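Local coordinates for protein histone-lysine N-methyltransferase, H3 lysine-9 specific SUVH4 (Arabidopsis thaliana, PDB 4QEO) that methylates histone H3 to set a repressive chromatin mark and binds methylated DNA, coupling histone methylation to DNA methylation in gene silencing, at residues P61-G66 with C76-H81; S109-G114 with R180-D185; D124-T129 with G186-E191; L153-C158 with V163-T168. All coordinates share one frame; numbering follows the deposited sequence.

Overall arrangement
All four contacts belong to the SRA domain, which holds the methylated DNA; the zinc sites and the S-adenosylhomocysteine pocket lie elsewhere in the chain. Contacts 2 and 3 share strand 180-197, have centres about 12 Å apart, and both reach the methylcytosine 5CM7 of chain B; Tyr128 OH joins them by bonding to Val111 O. Contact 4 lies about 9 Å, centre to centre, from contact 3, and strand 165-172 pairs with strand 180-197 through Val165 N and Tyr188 O. Contact 1 is about 12 Å from contact 2, between centres, and its nearest atom is about 7 Å from the DNA. Phe80 ties it to Tyr184 and Arg166.

Contact 1: residues P61-G66 with C76-H81; sequences PGIDVG and CAVGFH
The loop that brings Ile63 onto the ring of Phe80 is fastened by a backbone hydrogen bond between Gly66 N and Tyr184 O. Here a loop of the SRA domain lies against the end of helix 72-78, close to the curved sheet that forms the heart of the fold. Gly79 ends the helix with a positive phi of 92°; Val78, the last helical residue, and Phe80, just past Gly79, both point toward the loop. The contact itself is wholly apolar and buried. Ile63 makes it with two branches. Its CG2, standing anti to the backbone N, lies 3.9 Å from Phe80 CE2. The longer branch runs out extended (chi2 178°), which carries CD1 to within 3.8 Å of Phe80 CD2; this methyl comes at the ring obliquely. Phe80 has further partners: Tyr184 meets it edge-to-face, and Arg166 forms a cation-pi contact with it. The same arginine donates from NH2 to Phe80 O, gripping both the ring and the backbone of one residue. Helix 10-30 also packs here, with Val14 on Ile63 and Leu18 on Val78. The second apolar touch of the long isoleucine branch falls on the helix end, where CD1 of Ile63 lies 4.1 Å from CG2 of Val78.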
# COMPACT_ATOMS: atom_id res chain seq x y z
N PRO A 61 -9.96 16.31 -1.20
CA PRO A 61 -10.92 15.22 -1.05
C PRO A 61 -10.23 13.88 -1.23
O PRO A 61 -9.45 13.68 -2.18
CB PRO A 61 -11.93 15.48 -2.17
CG PRO A 61 -11.87 16.99 -2.36
CD PRO A 61 -10.41 17.33 -2.17
N GLY A 62 -10.47 12.98 -0.28
CA GLY A 62 -9.93 11.63 -0.37
C GLY A 62 -8.57 11.51 0.29
O GLY A 62 -8.03 10.41 0.39
N ILE A 63 -8.00 12.62 0.74
CA ILE A 63 -6.76 12.57 1.52
C ILE A 63 -7.05 13.06 2.92
O ILE A 63 -7.11 14.28 3.19
CB ILE A 63 -5.63 13.40 0.88
CG1 ILE A 63 -5.36 12.88 -0.53
CG2 ILE A 63 -4.36 13.35 1.75
CD1 ILE A 63 -4.29 13.63 -1.30
N ASP A 64 -7.27 12.10 3.82
CA ASP A 64 -7.69 12.41 5.17
C ASP A 64 -6.49 12.77 6.00
O ASP A 64 -5.36 12.36 5.71
CB ASP A 64 -8.36 11.19 5.83
CG ASP A 64 -9.59 10.70 5.08
OD1 ASP A 64 -10.32 11.52 4.48
OD2 ASP A 64 -9.83 9.48 5.14
N VAL A 65 -6.73 13.54 7.05
CA VAL A 65 -5.70 13.77 8.04
C VAL A 65 -5.21 12.43 8.58
O VAL A 65 -6.01 11.54 8.94
CB VAL A 65 -6.22 14.67 9.18
CG1 VAL A 65 -5.15 14.86 10.26
CG2 VAL A 65 -6.65 16.02 8.62
N GLY A 66 -3.90 12.27 8.63
CA GLY A 66 -3.27 11.00 8.96
C GLY A 66 -2.79 10.21 7.76
O GLY A 66 -2.09 9.20 7.90
N CYS A 76 3.72 14.17 -5.11
CA CYS A 76 3.64 14.80 -6.43
C CYS A 76 2.59 14.13 -7.33
O CYS A 76 1.84 14.81 -8.04
CB CYS A 76 4.99 14.77 -7.15
SG CYS A 76 6.32 15.61 -6.27
N ALA A 77 2.56 12.80 -7.31
CA ALA A 77 1.68 12.05 -8.22
C ALA A 77 0.22 12.36 -7.96
O ALA A 77 -0.58 12.44 -8.88
CB ALA A 77 1.96 10.53 -8.13
N VAL A 78 -0.16 12.58 -6.69
CA VAL A 78 -1.55 12.96 -6.43
C VAL A 78 -1.84 14.47 -6.60
O VAL A 78 -2.99 14.89 -6.75
CB VAL A 78 -2.04 12.48 -5.06
CG1 VAL A 78 -1.96 10.97 -4.99
CG2 VAL A 78 -1.23 13.07 -3.98
N GLY A 79 -0.79 15.28 -6.58
CA GLY A 79 -0.98 16.72 -6.67
C GLY A 79 -1.09 17.38 -5.30
O GLY A 79 -1.44 18.55 -5.21
N PHE A 80 -0.77 16.61 -4.25
CA PHE A 80 -0.80 17.06 -2.85
C PHE A 80 0.35 18.03 -2.52
O PHE A 80 0.17 19.03 -1.80
CB PHE A 80 -0.73 15.82 -1.94
CG PHE A 80 -0.71 16.11 -0.45
CD1 PHE A 80 0.49 16.33 0.21
CD2 PHE A 80 -1.89 16.14 0.28
CE1 PHE A 80 0.51 16.60 1.59
CE2 PHE A 80 -1.89 16.40 1.66
CZ PHE A 80 -0.69 16.64 2.31
N HIS A 81 1.53 17.71 -3.03
CA HIS A 81 2.70 18.58 -2.90
C HIS A 81 3.52 18.41 -4.17
O HIS A 81 4.02 17.32 -4.46
CB HIS A 81 3.50 18.21 -1.64
CG HIS A 81 4.52 19.24 -1.23
ND1 HIS A 81 4.28 20.16 -0.23
CD2 HIS A 81 5.78 19.47 -1.66
CE1 HIS A 81 5.35 20.92 -0.07
NE2 HIS A 81 6.28 20.52 -0.92

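Contact 2: residues S109-G114 with R180-D185; sequences SIVMSG and RVYTYD. With nucleotides of chain B.
Val111 and Ser113 face Tyr182 across the gap between strands 106-112 and 180-197, which are not direct neighbours in the sheet. Van der Waals contact comes first: Val111 CG1 lies obliquely beside the Tyr182 ring, 4.2 Å from CD2, the two side chains crossing at about a right angle. Farther out, Ser113 OG sits in the ring plane at its edge, 3.5 Å from Tyr182 CE2. Hydrogen bonds to the DNA form the second group. Ser113 OG donates to OP1 of DA8 of chain B at 2.7 Å, and Tyr182 OH donates to OP2 of DT9 of chain B at 2.6 Å, so neighbouring phosphates are held from one patch of protein. A backbone bond holds the base: Ser113 N reaches O2 of the methylcytosine 5CM7 of chain B (3.1 Å, 160°). Within the protein, a further bond positions the tyrosine hydroxyl: Arg180, bent at chi2 and chi3, brings NH2 to 2.9 Å from Tyr182 OH, 24° out of the guanidinium plane, and the guanidinium turns an edge toward the DA8 phosphate. A phenylalanine in place of Tyr182 would probably leave the DT9 phosphate without this donor and Arg180 NH2 without its hydroxyl acceptor. Strand and loop residues that hold backbone phosphates beside a bound methylcytosine are characteristic of the SRA domain, which takes the modified base flipped out of the duplex.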
# COMPACT_ATOMS: atom_id res chain seq x y z
N SER A 109 1.02 24.05 1.22
CA SER A 109 1.52 22.78 1.76
C SER A 109 3.00 22.89 2.11
O SER A 109 3.81 23.38 1.30
CB SER A 109 1.29 21.63 0.74
OG SER A 109 1.84 20.40 1.20
N ILE A 110 3.36 22.45 3.32
CA ILE A 110 4.77 22.39 3.69
C ILE A 110 5.15 20.99 4.15
O ILE A 110 4.31 20.23 4.60
CB ILE A 110 5.16 23.42 4.79
CG1 ILE A 110 4.44 23.08 6.10
CG2 ILE A 110 4.82 24.83 4.32
CD1 ILE A 110 4.93 23.88 7.29
N VAL A 111 6.44 20.67 4.05
CA VAL A 111 6.91 19.39 4.54
C VAL A 111 8.00 19.62 5.58
O VAL A 111 8.96 20.34 5.34
CB VAL A 111 7.51 18.56 3.37
CG1 VAL A 111 8.07 17.24 3.90
CG2 VAL A 111 6.46 18.32 2.28
N MET A 112 7.85 18.99 6.75
CA MET A 112 8.87 19.06 7.79
C MET A 112 9.61 17.74 7.85
O MET A 112 9.04 16.70 8.20
CB MET A 112 8.23 19.33 9.17
CG MET A 112 7.15 20.39 9.22
SD MET A 112 6.22 20.38 10.80
CE MET A 112 7.56 20.21 11.98
N SER A 113 10.90 17.76 7.51
CA SER A 113 11.64 16.51 7.40
C SER A 113 12.89 16.59 8.23
O SER A 113 13.77 15.75 8.10
CB SER A 113 11.99 16.24 5.94
OG SER A 113 10.82 15.86 5.24
N GLY A 114 12.96 17.61 9.07
CA GLY A 114 14.07 17.75 10.01
C GLY A 114 15.38 18.11 9.34
O GLY A 114 16.45 17.79 9.84
N ARG A 180 11.49 5.63 4.84
CA ARG A 180 10.82 6.85 5.24
C ARG A 180 9.35 6.92 4.86
O ARG A 180 8.94 6.37 3.87
CB ARG A 180 11.56 8.06 4.72
CG ARG A 180 11.39 9.24 5.64
CD ARG A 180 12.66 10.02 5.88
NE ARG A 180 12.50 11.24 5.17
CZ ARG A 180 13.40 12.19 5.06
NH1 ARG A 180 14.57 12.06 5.65
NH2 ARG A 180 13.11 13.25 4.36
N VAL A 181 8.56 7.57 5.68
CA VAL A 181 7.17 7.77 5.41
C VAL A 181 6.78 9.21 5.74
O VAL A 181 7.36 9.81 6.60
CB VAL A 181 6.34 6.77 6.20
CG1 VAL A 181 6.35 7.08 7.65
CG2 VAL A 181 4.93 6.74 5.71
N TYR A 182 5.81 9.75 5.02
CA TYR A 182 5.38 11.12 5.20
C TYR A 182 3.92 11.12 5.63
O TYR A 182 3.08 10.58 4.92
CB TYR A 182 5.57 11.90 3.90
CG TYR A 182 7.02 12.03 3.52
CD1 TYR A 182 7.64 11.08 2.69
CD2 TYR A 182 7.79 13.08 4.00
CE1 TYR A 182 9.00 11.19 2.35
CE2 TYR A 182 9.15 13.20 3.66
CZ TYR A 182 9.74 12.25 2.84
OH TYR A 182 11.09 12.37 2.51
N THR A 183 3.60 11.68 6.78
CA THR A 183 2.20 11.69 7.20
C THR A 183 1.64 13.09 7.08
O THR A 183 2.23 14.05 7.60
CB THR A 183 2.02 11.21 8.65
OG1 THR A 183 2.68 12.13 9.54
CG2 THR A 183 2.62 9.81 8.81
N TYR A 184 0.52 13.22 6.39
CA TYR A 184 -0.23 14.46 6.39
C TYR A 184 -0.87 14.65 7.76
O TYR A 184 -1.71 13.84 8.17
CB TYR A 184 -1.30 14.44 5.29
CG TYR A 184 -2.27 15.59 5.40
CD1 TYR A 184 -1.80 16.90 5.53
CD2 TYR A 184 -3.64 15.38 5.34
CE1 TYR A 184 -2.68 17.96 5.64
CE2 TYR A 184 -4.53 16.44 5.44
CZ TYR A 184 -4.05 17.72 5.59
OH TYR A 184 -4.93 18.78 5.69
N ASP A 185 -0.51 15.73 8.45
CA ASP A 185 -0.92 15.89 9.84
C ASP A 185 -2.02 16.94 10.05
O ASP A 185 -2.34 17.29 11.19
CB ASP A 185 0.30 16.22 10.70
CG ASP A 185 1.23 15.02 10.86
OD1 ASP A 185 0.81 13.88 10.58
OD2 ASP A 185 2.39 15.22 11.28
P DA B 8 12.93 16.25 2.35
OP1 DA B 8 11.56 16.40 2.73
OP2 DA B 8 13.68 15.18 2.89
O5' DA B 8 12.82 16.07 0.79
C5' DA B 8 13.93 15.60 0.05
C4' DA B 8 13.51 14.49 -0.88
O4' DA B 8 14.44 14.42 -1.96
C3' DA B 8 13.55 13.11 -0.24
O3' DA B 8 12.63 12.26 -0.91
C2' DA B 8 15.01 12.73 -0.39
C1' DA B 8 15.46 13.49 -1.65
N9 DA B 8 16.71 14.22 -1.55
C8 DA B 8 17.25 14.88 -0.47
N7 DA B 8 18.37 15.49 -0.74
C5 DA B 8 18.58 15.24 -2.08
C6 DA B 8 19.60 15.61 -2.97
N6 DA B 8 20.65 16.36 -2.63
N1 DA B 8 19.51 15.19 -4.25
C2 DA B 8 18.47 14.43 -4.60
N3 DA B 8 17.44 14.03 -3.86
C4 DA B 8 17.56 14.46 -2.60
N1 5CM B 7 12.75 21.11 4.77
C2 5CM B 7 12.68 21.03 6.17
N3 5CM B 7 12.41 22.10 6.92
C4 5CM B 7 12.19 23.27 6.39
C5 5CM B 7 12.26 23.37 4.93
C5A 5CM B 7 12.03 24.69 4.30
C6 5CM B 7 12.56 22.26 4.18
O2 5CM B 7 12.85 19.99 6.73
N4 5CM B 7 11.93 24.32 7.10
C1' 5CM B 7 13.13 19.94 4.01
C2' 5CM B 7 12.38 19.52 2.76
C3' 5CM B 7 13.46 18.79 2.01
C4' 5CM B 7 14.66 19.68 2.26
O4' 5CM B 7 14.44 20.21 3.55
O3' 5CM B 7 13.75 17.53 2.59
C5' 5CM B 7 14.93 20.76 1.21
O5' 5CM B 7 13.87 21.64 0.92
P 5CM B 7 14.08 23.10 0.42
OP1 5CM B 7 12.83 23.77 0.54
OP2 5CM B 7 15.26 23.64 1.01
P DT B 9 12.23 10.83 -0.46
OP1 DT B 9 11.01 10.47 -1.09
OP2 DT B 9 12.34 10.76 0.96
O5' DT B 9 13.39 9.96 -1.09
C5' DT B 9 13.45 9.73 -2.50
C4' DT B 9 14.77 9.13 -2.90
O4' DT B 9 15.80 10.12 -2.82
C3' DT B 9 15.28 7.96 -2.06
O3' DT B 9 14.95 6.74 -2.71
C2' DT B 9 16.78 8.15 -2.02
C1' DT B 9 17.03 9.44 -2.78
N1 DT B 9 18.00 10.35 -2.19
C2 DT B 9 19.03 10.81 -2.97
O2 DT B 9 19.21 10.46 -4.12
N3 DT B 9 19.86 11.70 -2.34
C4 DT B 9 19.75 12.17 -1.05
O4 DT B 9 20.56 12.99 -0.64
C5 DT B 9 18.64 11.66 -0.30
C7 DT B 9 18.46 12.10 1.12
C6 DT B 9 17.82 10.80 -0.90

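Contact 3: residues D124-T129 with G186-E191; sequences DTVTYT and GLYKVE. With nucleotides of chain B.
With CG anti to the carbonyl carbon (chi1 -73°), the Tyr188 ring leans toward Val126, whose CG2 is likewise anti to its carbonyl carbon and comes up obliquely to the ring, 4.1 Å from Tyr188 CE2. The side chains cross at roughly a right angle. Tyr188 CE2 also lies 3.7 Å from Asp124 O, and the Tyr188 hydroxyl is bonded to Ala123 O and Arg169. The side chains thus meet across the curled SRA sheet, in which strand 203-211 pairs with both strands. Farther along, Tyr128 sets its CG anti to the backbone N (chi1 -171°), which turns a ring face to the methylcytosine 5CM7 of chain B; the amino N4 hangs 3.3 Å above that face, displaced toward the rim. Tyr128 OH, 3.4 Å from the methyl carbon C5A of 5CM7, is anchored to Val111 O. Were Tyr128 replaced by alanine, N4 would probably lose the ring face beneath it and Val111 O its hydroxyl partner. Next to the ring, N4 of 5CM7 donates to Thr129 O at 2.8 Å. Because a backbone carbonyl can only accept, this bond is consistent with a preference for cytosine's amino group over the carbonyl oxygen of thymine.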
# COMPACT_ATOMS: atom_id res chain seq x y z
N ASP A 124 1.34 20.23 17.99
CA ASP A 124 0.31 21.20 17.73
C ASP A 124 0.91 22.56 17.41
O ASP A 124 0.32 23.38 16.81
CB ASP A 124 -0.64 21.33 18.90
CG ASP A 124 -1.74 20.30 18.88
OD1 ASP A 124 -1.71 19.34 18.12
OD2 ASP A 124 -2.67 20.47 19.67
N THR A 125 2.12 22.78 17.88
CA THR A 125 2.82 24.02 17.60
C THR A 125 4.14 23.73 16.89
O THR A 125 4.83 22.83 17.29
CB THR A 125 3.11 24.80 18.89
OG1 THR A 125 1.89 25.21 19.49
CG2 THR A 125 3.93 26.02 18.60
N VAL A 126 4.45 24.48 15.84
CA VAL A 126 5.68 24.25 15.09
C VAL A 126 6.35 25.60 14.81
O VAL A 126 5.67 26.59 14.58
CB VAL A 126 5.36 23.55 13.74
CG1 VAL A 126 6.57 23.53 12.82
CG2 VAL A 126 4.89 22.11 14.01
N THR A 127 7.68 25.63 14.85
CA THR A 127 8.42 26.78 14.34
C THR A 127 9.16 26.30 13.10
O THR A 127 10.12 25.55 13.19
CB THR A 127 9.41 27.33 15.39
OG1 THR A 127 8.68 27.63 16.59
CG2 THR A 127 10.07 28.64 14.89
N TYR A 128 8.66 26.70 11.94
CA TYR A 128 9.14 26.18 10.65
C TYR A 128 10.04 27.22 9.99
O TYR A 128 9.65 28.38 9.82
CB TYR A 128 7.93 25.91 9.75
CG TYR A 128 8.26 25.17 8.47
CD1 TYR A 128 8.56 23.82 8.49
CD2 TYR A 128 8.23 25.82 7.25
CE1 TYR A 128 8.83 23.13 7.29
CE2 TYR A 128 8.49 25.16 6.07
CZ TYR A 128 8.79 23.81 6.09
OH TYR A 128 9.04 23.17 4.90
N THR A 129 11.26 26.81 9.66
CA THR A 129 12.17 27.73 9.01
C THR A 129 11.75 27.96 7.57
O THR A 129 11.33 27.02 6.89
CB THR A 129 13.60 27.20 9.04
OG1 THR A 129 13.88 26.68 10.34
CG2 THR A 129 14.62 28.32 8.71
N GLY A 186 -2.59 17.43 8.95
CA GLY A 186 -3.70 18.37 9.05
C GLY A 186 -3.36 19.81 8.70
O GLY A 186 -2.22 20.12 8.32
N LEU A 187 -4.34 20.69 8.84
CA LEU A 187 -4.13 22.09 8.52
C LEU A 187 -3.58 22.87 9.73
O LEU A 187 -3.96 22.62 10.88
CB LEU A 187 -5.46 22.70 8.07
CG LEU A 187 -6.09 21.99 6.86
CD1 LEU A 187 -7.49 22.49 6.65
CD2 LEU A 187 -5.24 22.31 5.62
N TYR A 188 -2.68 23.82 9.46
CA TYR A 188 -2.14 24.74 10.47
C TYR A 188 -2.29 26.15 9.95
O TYR A 188 -2.19 26.40 8.75
CB TYR A 188 -0.64 24.48 10.71
CG TYR A 188 -0.29 23.20 11.48
CD1 TYR A 188 -0.60 21.94 10.99
CD2 TYR A 188 0.42 23.28 12.69
CE1 TYR A 188 -0.24 20.78 11.69
CE2 TYR A 188 0.79 22.12 13.39
CZ TYR A 188 0.45 20.88 12.89
OH TYR A 188 0.79 19.74 13.60
N LYS A 189 -2.51 27.10 10.86
CA LYS A 189 -2.39 28.49 10.49
C LYS A 189 -0.97 28.97 10.72
O LYS A 189 -0.26 28.42 11.56
CB LYS A 189 -3.35 29.35 11.34
CG LYS A 189 -3.04 29.42 12.85
CD LYS A 189 -3.85 30.60 13.51
CE LYS A 189 -3.54 30.82 15.01
NZ LYS A 189 -4.31 32.01 15.61
N VAL A 190 -0.57 29.98 9.96
CA VAL A 190 0.65 30.71 10.28
C VAL A 190 0.26 31.83 11.25
O VAL A 190 -0.39 32.81 10.88
CB VAL A 190 1.31 31.29 9.02
CG1 VAL A 190 2.70 31.87 9.35
CG2 VAL A 190 1.41 30.20 7.97
N GLU A 191 0.65 31.65 12.50
CA GLU A 191 0.28 32.56 13.58
C GLU A 191 1.11 33.81 13.46
O GLU A 191 0.61 34.93 13.57
CB GLU A 191 0.57 31.90 14.92
CG GLU A 191 0.59 32.88 16.08
CD GLU A 191 -0.48 32.56 17.09
OE1 GLU A 191 -1.67 32.78 16.77
OE2 GLU A 191 -0.13 32.06 18.17
N1 5CM B 7 12.75 21.11 4.77
C2 5CM B 7 12.68 21.03 6.17
N3 5CM B 7 12.41 22.10 6.92
C4 5CM B 7 12.19 23.27 6.39
C5 5CM B 7 12.26 23.37 4.93
C5A 5CM B 7 12.03 24.69 4.30
C6 5CM B 7 12.56 22.26 4.18
O2 5CM B 7 12.85 19.99 6.73
N4 5CM B 7 11.93 24.32 7.10
C1' 5CM B 7 13.13 19.94 4.01
C2' 5CM B 7 12.38 19.52 2.76
C3' 5CM B 7 13.46 18.79 2.01
C4' 5CM B 7 14.66 19.68 2.26
O4' 5CM B 7 14.44 20.21 3.55
O3' 5CM B 7 13.75 17.53 2.59
C5' 5CM B 7 14.93 20.76 1.21
O5' 5CM B 7 13.87 21.64 0.92
P 5CM B 7 14.08 23.10 0.42
OP1 5CM B 7 12.83 23.77 0.54
OP2 5CM B 7 15.26 23.64 1.01

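Contact 4: residues L153-C158 with V163-T168; sequences LALKHC and VPVRVT
Cys158 and Val163 stand where the chain leaves helix 151-161 and turns back toward strand 165-172, so the contact joins a helix of the SRA domain to the sheet on which it packs. The cysteine side chain can be followed outward. Its CB rests on the backbone, 3.4 Å from Val163 O. From there chi1 of -73° places SG anti to the carbonyl carbon and beside the backbone N, which directs the sulfur toward the valines of the sheet side, in the apolar layer between helix and sheet. At this tip SG lies 3.7 Å from Val165 CG2 and 4.2 Å from Val163 CG1, so it touches both valines, which point toward the helix. Val165 CG2 is shared: one turn back along the helix, Leu155 extends its CD2 to 4.0 Å from the same methyl, the leucine and valine side chains crossing at about a right angle. Ala107 of strand 106-112 touches both Leu155 and Cys158, and Ile88 also meets Leu155, so the helix is seated over several strands at once. Val165 is fixed in the sheet by the backbone bond between its N and Tyr188 O. A water approaches Val163 O at 2.8 Å, with only a weak link to the helix. The direct tie across the turn is the hydrogen bond from Val163 N to Cys158 O, 3.0 Å long, with the donor tilted 17° from the carbonyl plane.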
# COMPACT_ATOMS: atom_id res chain seq x y z
N LEU A 153 7.69 34.46 1.26
CA LEU A 153 6.66 35.45 0.96
C LEU A 153 5.26 34.80 0.98
O LEU A 153 4.29 35.38 1.50
CB LEU A 153 6.96 36.11 -0.40
CG LEU A 153 5.94 37.15 -0.88
CD1 LEU A 153 5.82 38.33 0.12
CD2 LEU A 153 6.31 37.63 -2.29
N ALA A 154 5.17 33.58 0.45
CA ALA A 154 3.91 32.84 0.37
C ALA A 154 3.34 32.54 1.76
O ALA A 154 2.12 32.74 2.02
CB ALA A 154 4.11 31.53 -0.45
N LEU A 155 4.21 32.07 2.66
CA LEU A 155 3.81 31.83 4.06
C LEU A 155 3.45 33.14 4.76
O LEU A 155 2.53 33.19 5.58
CB LEU A 155 4.94 31.12 4.82
CG LEU A 155 5.13 29.64 4.45
CD1 LEU A 155 6.41 29.10 5.07
CD2 LEU A 155 3.92 28.84 4.94
N LYS A 156 4.19 34.21 4.44
CA LYS A 156 3.83 35.52 5.00
C LYS A 156 2.40 35.92 4.60
O LYS A 156 1.62 36.41 5.43
CB LYS A 156 4.85 36.59 4.56
CG LYS A 156 4.32 38.03 4.46
CD LYS A 156 5.47 38.97 3.96
CE LYS A 156 4.97 40.36 3.48
NZ LYS A 156 4.48 41.19 4.60
N HIS A 157 2.05 35.69 3.34
CA HIS A 157 0.71 36.05 2.90
C HIS A 157 -0.34 35.16 3.57
O HIS A 157 -1.45 35.62 3.87
CB HIS A 157 0.59 35.99 1.36
CG HIS A 157 1.34 37.10 0.66
ND1 HIS A 157 1.84 36.97 -0.61
CD2 HIS A 157 1.69 38.34 1.08
CE1 HIS A 157 2.44 38.10 -0.97
NE2 HIS A 157 2.38 38.94 0.05
N CYS A 158 0.00 33.89 3.80
CA CYS A 158 -0.90 33.01 4.54
C CYS A 158 -1.23 33.58 5.91
O CYS A 158 -2.41 33.61 6.32
CB CYS A 158 -0.30 31.61 4.70
SG CYS A 158 -0.29 30.63 3.20
N VAL A 163 -4.95 32.12 5.82
CA VAL A 163 -5.05 30.95 4.93
C VAL A 163 -4.26 29.79 5.51
O VAL A 163 -3.06 29.93 5.76
CB VAL A 163 -4.49 31.30 3.52
CG1 VAL A 163 -4.41 30.03 2.61
CG2 VAL A 163 -5.35 32.36 2.88
N PRO A 164 -4.92 28.65 5.73
CA PRO A 164 -4.23 27.52 6.36
C PRO A 164 -3.33 26.79 5.39
O PRO A 164 -3.51 26.83 4.16
CB PRO A 164 -5.38 26.60 6.77
CG PRO A 164 -6.44 26.89 5.81
CD PRO A 164 -6.33 28.35 5.46
N VAL A 165 -2.35 26.10 5.96
CA VAL A 165 -1.36 25.37 5.20
C VAL A 165 -1.45 23.90 5.63
O VAL A 165 -1.60 23.63 6.83
CB VAL A 165 0.06 25.97 5.49
CG1 VAL A 165 1.13 25.13 4.94
CG2 VAL A 165 0.18 27.37 4.87
N ARG A 166 -1.38 22.98 4.68
CA ARG A 166 -1.23 21.56 5.00
C ARG A 166 0.17 21.32 5.50
O ARG A 166 1.13 21.86 4.95
CB ARG A 166 -1.49 20.67 3.76
CG ARG A 166 -2.92 20.76 3.22
CD ARG A 166 -3.17 19.69 2.11
NE ARG A 166 -2.39 19.94 0.90
CZ ARG A 166 -2.65 20.90 0.02
NH1 ARG A 166 -3.69 21.71 0.21
NH2 ARG A 166 -1.89 21.04 -1.07
N VAL A 167 0.29 20.50 6.54
CA VAL A 167 1.59 20.21 7.13
C VAL A 167 1.79 18.70 7.12
O VAL A 167 0.93 17.93 7.56
CB VAL A 167 1.70 20.77 8.58
CG1 VAL A 167 2.98 20.28 9.23
CG2 VAL A 167 1.64 22.30 8.56
N THR A 168 2.94 18.29 6.59
CA THR A 168 3.28 16.88 6.45
C THR A 168 4.65 16.64 7.06
O THR A 168 5.58 17.41 6.84
CB THR A 168 3.29 16.48 4.96
OG1 THR A 168 1.97 16.65 4.42
CG2 THR A 168 3.76 15.02 4.77
O HOH W 1 -2.42 31.00 8.22